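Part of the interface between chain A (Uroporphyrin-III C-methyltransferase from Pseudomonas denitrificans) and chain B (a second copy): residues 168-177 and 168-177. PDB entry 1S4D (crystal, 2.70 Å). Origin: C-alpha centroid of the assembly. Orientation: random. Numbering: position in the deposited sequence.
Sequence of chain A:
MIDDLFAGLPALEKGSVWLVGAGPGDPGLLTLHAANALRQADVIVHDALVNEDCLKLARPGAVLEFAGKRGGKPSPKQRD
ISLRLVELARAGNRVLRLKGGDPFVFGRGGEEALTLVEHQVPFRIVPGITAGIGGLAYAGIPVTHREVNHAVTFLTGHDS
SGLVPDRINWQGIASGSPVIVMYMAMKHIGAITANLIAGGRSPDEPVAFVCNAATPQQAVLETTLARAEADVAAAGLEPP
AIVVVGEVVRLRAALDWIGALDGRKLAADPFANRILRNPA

Chain A (168-177) INWQGIASGS
Chain B, residues 168-177: INWQGIASGS

Two copies of the same ten-residue segment meet here, each a short helix preceded by a loop. In chain A the helix covers residues 170-174, and S175(A) is the first residue to leave helical backbone angles, at phi/psi -74/173; in chain B helical geometry continues at S175(B), at -83/-27. The helix axes approach to 7.1 Å, and their N-to-C directions differ by 140°, so the segments run roughly antiparallel. The register sets G172(A) against G176(B), with CA atoms 4.0 Å apart, and G176(A) against G172(B), with CA atoms 4.2 Å apart. Together the stretches bury 380 Å².

Glycine makes this closeness possible. An ideal CB on G172(A) would lie 2.6 Å from N of G176(B), and one on G172(B) would lie 2.9 Å from N of G176(A); both are clashes. G176(A) has a second reason to be glycine: at phi/psi 72/-38 a side chain would be jammed against the preceding carbonyl oxygen, and its CB would also clash with C of G172(B) at 2.9 Å. G176(B) adopts -58/-50 instead, so the two copies differ at this position. At the centre, O of G172(A) and O of G172(B) are 3.0 Å apart. Both are acceptors, so the contact is a close approach without a hydrogen bond.

The backbone bonds lie within each chain. In both, N of I173, A174 and S175 donates to O of N169, W170 and Q171 respectively, at 2.8-3.1 Å. Chain B adds G176(B) N to G172(B) O at 2.8 Å, whereas in chain A S177(A) N makes only weak bonds, to I173(A) O at 3.2 Å and S175(A) O at 2.6 Å. OG of S175(B) also donates to O of Q171(B) at 3.0 Å, a familiar way for a helical serine to satisfy its hydroxyl one turn back.

No direct hydrogen bond joins the stretches, but one water does. It accepts from N of N169(A) at 2.7 Å and donates to O of G176(B) at 3.0 Å, linking two backbone groups across the interface.

The side-chain contacts flank the glycines. I173(A) and I173(B) have CA-to-CB bonds pointing sideways, yet their ends come nearer: CD1 of I173(A) reaches O of G176(B) at 3.2 Å, and CD1 of I173(B) reaches O of G176(A) at 3.4 Å. Isoleucine suits these buried sites because its long branch supplies apolar packing against the glycine backbone. Chi1 is -85° (m) in chain A and -101° in chain B, with chi2 near 135° in both.

N169 occupies the N-cap position in each chain and points toward the partner with chi1 t. ND2 of N169(B), with chi2 25°, lies 3.5 Å from CB of S175(A), a van der Waals contact; this side chain makes no capping bond. W170(A) and W170(B), both m with chi2 near 100°, have CA-to-CB bonds pointing away and make no contact with the other stretch.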

ATOM      1  N   ILE A 168       3.711   1.944  22.060  1.00 35.64           N
ATOM      2  CA  ILE A 168       2.745   2.351  21.050  1.00 33.29           C
ATOM      3  C   ILE A 168       1.869   3.331  21.804  1.00 31.51           C
ATOM      4  O   ILE A 168       1.219   2.971  22.804  1.00 31.04           O
ATOM      5  CB  ILE A 168       1.864   1.193  20.520  1.00 33.50           C
ATOM      6  CG1 ILE A 168       2.634   0.259  19.589  1.00 34.32           C
ATOM      7  CG2 ILE A 168       0.662   1.756  19.745  1.00 32.91           C
ATOM      8  CD1 ILE A 168       1.833  -1.003  19.211  1.00 35.67           C
ATOM      9  N   ASN A 169       1.866   4.573  21.340  1.00 28.85           N
ATOM     10  CA  ASN A 169       1.053   5.583  21.966  1.00 26.23           C
ATOM     11  C   ASN A 169      -0.419   5.367  21.680  1.00 24.60           C
ATOM     12  O   ASN A 169      -0.977   5.943  20.737  1.00 23.56           O
ATOM     13  CB  ASN A 169       1.472   6.957  21.518  1.00 26.49           C
ATOM     14  CG  ASN A 169       1.142   7.980  22.522  1.00 25.92           C
ATOM     15  OD1 ASN A 169       1.980   8.340  23.302  1.00 29.26           O
ATOM     16  ND2 ASN A 169      -0.099   8.424  22.554  1.00 25.72           N
ATOM     17  N   TRP A 170      -1.035   4.534  22.513  1.00 22.90           N
ATOM     18  CA  TRP A 170      -2.392   4.096  22.265  1.00 21.96           C
ATOM     19  C   TRP A 170      -3.363   5.258  22.327  1.00 21.05           C
ATOM     20  O   TRP A 170      -4.286   5.342  21.531  1.00 20.93           O
ATOM     21  CB  TRP A 170      -2.763   2.941  23.179  1.00 21.81           C
ATOM     22  CG  TRP A 170      -2.174   1.641  22.659  1.00 23.22           C
ATOM     23  CD1 TRP A 170      -1.064   0.988  23.129  1.00 22.97           C
ATOM     24  CD2 TRP A 170      -2.639   0.869  21.537  1.00 23.23           C
ATOM     25  NE1 TRP A 170      -0.820  -0.141  22.386  1.00 22.41           N
ATOM     26  CE2 TRP A 170      -1.778  -0.250  21.411  1.00 23.31           C
ATOM     27  CE3 TRP A 170      -3.706   1.003  20.632  1.00 22.07           C
ATOM     28  CZ2 TRP A 170      -1.944  -1.219  20.411  1.00 23.39           C
ATOM     29  CZ3 TRP A 170      -3.876   0.040  19.644  1.00 22.54           C
ATOM     30  CH2 TRP A 170      -2.993  -1.056  19.537  1.00 23.84           C
ATOM     31  N   GLN A 171      -3.103   6.202  23.218  1.00 20.19           N
ATOM     32  CA  GLN A 171      -3.976   7.356  23.310  1.00 19.19           C
ATOM     33  C   GLN A 171      -3.902   8.219  22.037  1.00 18.85           C
ATOM     34  O   GLN A 171      -4.929   8.602  21.480  1.00 18.83           O
ATOM     35  CB  GLN A 171      -3.684   8.153  24.575  1.00 18.18           C
ATOM     36  CG  GLN A 171      -4.625   9.308  24.791  1.00 17.88           C
ATOM     37  CD  GLN A 171      -6.088   8.905  24.793  1.00 17.11           C
ATOM     38  OE1 GLN A 171      -6.773   9.015  23.776  1.00 17.26           O
ATOM     39  NE2 GLN A 171      -6.579   8.474  25.941  1.00 16.75           N
ATOM     40  N   GLY A 172      -2.685   8.501  21.578  1.00 18.17           N
ATOM     41  CA  GLY A 172      -2.481   9.286  20.381  1.00 17.82           C
ATOM     42  C   GLY A 172      -3.122   8.654  19.159  1.00 17.93           C
ATOM     43  O   GLY A 172      -3.632   9.375  18.295  1.00 17.37           O
ATOM     44  N   ILE A 173      -3.072   7.319  19.078  1.00 17.76           N
ATOM     45  CA  ILE A 173      -3.752   6.611  18.012  1.00 18.03           C
ATOM     46  C   ILE A 173      -5.267   6.729  18.192  1.00 18.64           C
ATOM     47  O   ILE A 173      -5.976   7.041  17.240  1.00 19.16           O
ATOM     48  CB  ILE A 173      -3.270   5.139  17.878  1.00 17.94           C
ATOM     49  CG1 ILE A 173      -2.016   5.098  17.012  1.00 16.79           C
ATOM     50  CG2 ILE A 173      -4.308   4.268  17.170  1.00 16.76           C
ATOM     51  CD1 ILE A 173      -0.938   4.249  17.543  1.00 15.12           C
ATOM     52  N   ALA A 174      -5.752   6.514  19.408  1.00 18.93           N
ATOM     53  CA  ALA A 174      -7.176   6.581  19.670  1.00 19.49           C
ATOM     54  C   ALA A 174      -7.733   7.939  19.242  1.00 20.14           C
ATOM     55  O   ALA A 174      -8.689   7.999  18.463  1.00 20.42           O
ATOM     56  CB  ALA A 174      -7.463   6.318  21.126  1.00 19.27           C
ATOM     57  N   SER A 175      -7.149   9.018  19.759  1.00 20.64           N
ATOM     58  CA  SER A 175      -7.462  10.371  19.299  1.00 21.73           C
ATOM     59  C   SER A 175      -6.759  10.442  17.959  1.00 22.13           C
ATOM     60  O   SER A 175      -6.023   9.513  17.604  1.00 23.06           O
ATOM     61  CB  SER A 175      -6.845  11.409  20.248  1.00 21.71           C
ATOM     62  OG  SER A 175      -7.230  11.187  21.600  1.00 23.22           O
ATOM     63  N   GLY A 176      -6.937  11.476  17.169  1.00 21.27           N
ATOM     64  CA  GLY A 176      -6.070  11.482  15.999  1.00 21.01           C
ATOM     65  C   GLY A 176      -6.291  10.506  14.845  1.00 20.55           C
ATOM     66  O   GLY A 176      -6.125  10.936  13.715  1.00 20.72           O
ATOM     67  N   SER A 177      -6.666   9.242  15.073  1.00 20.56           N
ATOM     68  CA  SER A 177      -6.753   8.265  13.959  1.00 21.05           C
ATOM     69  C   SER A 177      -8.094   7.573  13.696  1.00 20.87           C
ATOM     70  O   SER A 177      -8.268   6.420  14.097  1.00 20.78           O
ATOM     71  CB  SER A 177      -5.729   7.155  14.144  1.00 21.18           C
ATOM     72  OG  SER A 177      -4.505   7.497  13.539  1.00 23.11           O
TER
ATOM     73  N   ILE B 168      -8.337  17.264  11.617  1.00 26.55           N
ATOM     74  CA  ILE B 168      -7.298  16.384  12.031  1.00 24.22           C
ATOM     75  C   ILE B 168      -6.952  16.976  13.385  1.00 23.91           C
ATOM     76  O   ILE B 168      -7.027  18.221  13.604  1.00 24.03           O
ATOM     77  CB  ILE B 168      -6.115  16.414  11.086  1.00 23.57           C
ATOM     78  CG1 ILE B 168      -6.464  15.621   9.819  1.00 22.50           C
ATOM     79  CG2 ILE B 168      -4.893  15.828  11.744  1.00 21.40           C
ATOM     80  CD1 ILE B 168      -5.404  15.712   8.747  1.00 20.63           C
ATOM     81  N   ASN B 169      -6.751  16.049  14.304  1.00 22.63           N
ATOM     82  CA  ASN B 169      -6.320  16.381  15.624  1.00 22.00           C
ATOM     83  C   ASN B 169      -4.806  16.213  15.563  1.00 21.83           C
ATOM     84  O   ASN B 169      -4.266  15.131  15.821  1.00 22.89           O
ATOM     85  CB  ASN B 169      -6.976  15.412  16.598  1.00 21.66           C
ATOM     86  CG  ASN B 169      -6.569  15.650  18.027  1.00 21.91           C
ATOM     87  OD1 ASN B 169      -6.185  16.745  18.405  1.00 25.50           O
ATOM     88  ND2 ASN B 169      -6.689  14.637  18.837  1.00 22.62           N
ATOM     89  N   TRP B 170      -4.125  17.278  15.146  1.00 21.77           N
ATOM     90  CA  TRP B 170      -2.694  17.218  14.897  1.00 20.77           C
ATOM     91  C   TRP B 170      -1.855  16.749  16.098  1.00 20.40           C
ATOM     92  O   TRP B 170      -0.775  16.203  15.922  1.00 20.65           O
ATOM     93  CB  TRP B 170      -2.190  18.534  14.239  1.00 20.17           C
ATOM     94  CG  TRP B 170      -2.563  18.603  12.754  1.00 19.20           C
ATOM     95  CD1 TRP B 170      -3.623  19.287  12.217  1.00 16.27           C
ATOM     96  CD2 TRP B 170      -1.910  17.934  11.641  1.00 17.08           C
ATOM     97  NE1 TRP B 170      -3.676  19.087  10.857  1.00 19.95           N
ATOM     98  CE2 TRP B 170      -2.637  18.271  10.472  1.00 18.26           C
ATOM     99  CE3 TRP B 170      -0.779  17.116  11.511  1.00 15.57           C
ATOM    100  CZ2 TRP B 170      -2.280  17.809   9.197  1.00 17.85           C
ATOM    101  CZ3 TRP B 170      -0.418  16.656  10.228  1.00 16.17           C
ATOM    102  CH2 TRP B 170      -1.169  17.012   9.093  1.00 17.15           C
ATOM    103  N   GLN B 171      -2.357  16.905  17.314  1.00 20.31           N
ATOM    104  CA  GLN B 171      -1.611  16.479  18.496  1.00 20.29           C
ATOM    105  C   GLN B 171      -1.642  14.946  18.672  1.00 19.74           C
ATOM    106  O   GLN B 171      -0.609  14.311  18.929  1.00 19.19           O
ATOM    107  CB  GLN B 171      -2.154  17.202  19.712  1.00 20.60           C
ATOM    108  CG  GLN B 171      -1.956  16.482  21.012  1.00 23.68           C
ATOM    109  CD  GLN B 171      -0.841  17.077  21.816  1.00 29.89           C
ATOM    110  OE1 GLN B 171       0.317  17.110  21.363  1.00 32.07           O
ATOM    111  NE2 GLN B 171      -1.171  17.558  23.025  1.00 30.91           N
ATOM    112  N   GLY B 172      -2.834  14.362  18.521  1.00 19.49           N
ATOM    113  CA  GLY B 172      -2.976  12.917  18.443  1.00 19.32           C
ATOM    114  C   GLY B 172      -2.094  12.312  17.360  1.00 19.10           C
ATOM    115  O   GLY B 172      -1.423  11.293  17.568  1.00 19.26           O
ATOM    116  N   ILE B 173      -2.085  12.956  16.203  1.00 18.71           N
ATOM    117  CA  ILE B 173      -1.276  12.511  15.089  1.00 18.62           C
ATOM    118  C   ILE B 173       0.199  12.587  15.423  1.00 18.84           C
ATOM    119  O   ILE B 173       0.944  11.665  15.089  1.00 18.78           O
ATOM    120  CB  ILE B 173      -1.670  13.269  13.784  1.00 18.75           C
ATOM    121  CG1 ILE B 173      -2.567  12.352  12.949  1.00 19.02           C
ATOM    122  CG2 ILE B 173      -0.452  13.639  12.957  1.00 18.38           C
ATOM    123  CD1 ILE B 173      -3.739  12.976  12.446  1.00 18.19           C
ATOM    124  N   ALA B 174       0.604  13.656  16.125  1.00 19.09           N
ATOM    125  CA  ALA B 174       1.978  13.792  16.626  1.00 19.37           C
ATOM    126  C   ALA B 174       2.432  12.682  17.609  1.00 20.21           C
ATOM    127  O   ALA B 174       3.563  12.180  17.460  1.00 20.93           O
ATOM    128  CB  ALA B 174       2.186  15.148  17.245  1.00 19.36           C
ATOM    129  N   SER B 175       1.581  12.305  18.585  1.00 19.71           N
ATOM    130  CA  SER B 175       1.914  11.242  19.552  1.00 19.87           C
ATOM    131  C   SER B 175       1.674   9.818  19.077  1.00 20.33           C
ATOM    132  O   SER B 175       2.291   8.888  19.581  1.00 20.48           O
ATOM    133  CB  SER B 175       1.129  11.391  20.854  1.00 19.82           C
ATOM    134  OG  SER B 175       0.688  12.705  21.052  1.00 19.05           O
ATOM    135  N   GLY B 176       0.736   9.647  18.151  1.00 20.70           N
ATOM    136  CA  GLY B 176       0.325   8.332  17.697  1.00 20.85           C
ATOM    137  C   GLY B 176       1.404   7.441  17.099  1.00 21.15           C
ATOM    138  O   GLY B 176       1.486   6.283  17.479  1.00 21.52           O
ATOM    139  N   SER B 177       2.196   7.944  16.155  1.00 20.98           N
ATOM    140  CA  SER B 177       3.263   7.139  15.547  1.00 21.26           C
ATOM    141  C   SER B 177       4.556   7.938  15.427  1.00 21.11           C
ATOM    142  O   SER B 177       4.518   9.143  15.200  1.00 21.12           O
ATOM    143  CB  SER B 177       2.913   6.693  14.145  1.00 21.45           C
ATOM    144  OG  SER B 177       1.543   6.461  13.993  1.00 23.97           O
TER
HETATM  145  O   HOH W   1       3.376   4.660  19.067  1.00 70.41           O